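Local coordinates for type IV secretion system protein DotB (PDB 6GEF) that is a GspE-family ATPase of the type IVb secretion system that hydrolyses ATP, probably to power substrate export, at the interface of chains A and B. Coordinates in Å, arbitrary orientation; residue numbers count along the deposited sequence, not the author numbering. Chains: chain A/B, Type IV secretion system protein DotB.

The interface of chains A and B. Residues chain A 107, 109, 134, 136; chain B 242, 247, 251.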
# COMPACT_ATOMS: atom_id res chain seq x y z
N LEU A 107 -26.47 -1.68 -10.01
CA LEU A 107 -27.34 -0.58 -9.68
C LEU A 107 -28.08 -0.09 -10.91
O LEU A 107 -27.53 -0.04 -12.00
CB LEU A 107 -26.53 0.56 -9.07
CG LEU A 107 -25.68 0.16 -7.84
CD1 LEU A 107 -25.01 1.36 -7.21
CD2 LEU A 107 -26.43 -0.62 -6.76
N ASN A 109 -30.00 2.73 -12.61
CA ASN A 109 -30.41 4.09 -12.94
C ASN A 109 -30.59 4.20 -14.44
O ASN A 109 -29.68 3.93 -15.19
CB ASN A 109 -29.38 5.10 -12.45
CG ASN A 109 -29.13 5.00 -10.96
OD1 ASN A 109 -29.94 5.47 -10.14
ND2 ASN A 109 -28.00 4.35 -10.58
N ASN A 134 -34.46 5.36 -10.59
CA ASN A 134 -33.67 4.48 -9.75
C ASN A 134 -34.52 3.32 -9.28
O ASN A 134 -35.60 3.53 -8.76
CB ASN A 134 -33.13 5.26 -8.54
CG ASN A 134 -32.56 4.34 -7.49
OD1 ASN A 134 -33.22 4.04 -6.49
ND2 ASN A 134 -31.32 3.95 -7.67
N SER A 136 -34.15 0.15 -6.70
CA SER A 136 -33.30 -0.20 -5.57
C SER A 136 -33.90 -1.34 -4.79
O SER A 136 -35.12 -1.35 -4.55
CB SER A 136 -33.09 1.00 -4.62
OG SER A 136 -32.18 1.94 -5.16
N PHE B 242 -27.31 -4.57 -0.82
CA PHE B 242 -26.49 -3.41 -1.11
C PHE B 242 -25.06 -3.68 -0.70
O PHE B 242 -24.56 -3.22 0.33
CB PHE B 242 -27.07 -2.16 -0.39
CG PHE B 242 -27.97 -1.32 -1.25
CD1 PHE B 242 -27.63 -1.03 -2.57
CD2 PHE B 242 -29.12 -0.81 -0.74
CE1 PHE B 242 -28.43 -0.20 -3.32
CE2 PHE B 242 -29.95 0.02 -1.50
CZ PHE B 242 -29.60 0.30 -2.79
N ILE B 247 -22.37 2.13 -0.82
CA ILE B 247 -23.17 2.05 -2.01
C ILE B 247 -24.63 2.44 -1.72
O ILE B 247 -25.25 3.21 -2.47
CB ILE B 247 -23.07 0.65 -2.64
CG1 ILE B 247 -21.65 0.38 -3.09
CG2 ILE B 247 -24.01 0.51 -3.85
CD1 ILE B 247 -21.37 -1.04 -3.52
N GLU B 251 -26.68 5.58 -3.30
CA GLU B 251 -27.92 5.39 -4.03
C GLU B 251 -29.08 6.19 -3.43
O GLU B 251 -29.97 6.62 -4.16
CB GLU B 251 -28.26 3.91 -4.12
CG GLU B 251 -27.53 3.15 -5.21
CD GLU B 251 -27.91 3.64 -6.60
OE1 GLU B 251 -27.17 4.46 -7.15
OE2 GLU B 251 -28.96 3.25 -7.15
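A:Leu107 meets B:Ile247 at the apolar centre of this subunit interface in the DotB ATPase, a GspE-family secretion ATPase. The deposited assembly is a hexamer, as is typical of this family. Chain A gives strands 108-115 and 128-140 and the loop residue A:Leu107 just ahead of the first. Chain B gives helix 245-253 and the loop residue B:Phe242 before it.

Both methyls of A:Leu107 face chain B. CD1 lies 3.6 Å from CG2 of B:Ile247, the gamma-methyl, which points from the helix toward chain A. The same CD1 also packs on the aliphatic CG of B:Glu251, one helical turn on, at 3.7 Å. CD2 lies 4.0 Å from CE1 of the B:Phe242 ring. The two side chains cross at about a right angle. The outer end of the ring, CZ, reaches A:Ser136 and sits 4.0 Å from its CB.

Outward of this patch lies the carboxylate of B:Glu251. Its chain is bent by the turn about CB-CG (chi2 -64°), and this carries the acid group over A:Leu107 toward the two asparagines. ND2 of A:Asn134 hydrogen-bonds OE2 at 2.5 Å; the short distance should not be read as strength at this resolution. The bond is bent, 115° at the hydrogen, and the donor comes from above the carboxylate plane. The same ND2 donates a straighter bond to the amide oxygen OD1 of A:Asn109, 3.2 Å away. A:Ser136 OG donates to OD1 of A:Asn134 at 2.7 Å, in the carbonyl plane and on a lone pair. The carboxylate beside ND2 and this serine bond are consistent with the modelled flip of the A:Asn134 amide, its NH2 toward chain B. ND2 of A:Asn109 stands 3.5 Å from OE1 of B:Glu251, a looser polar approach.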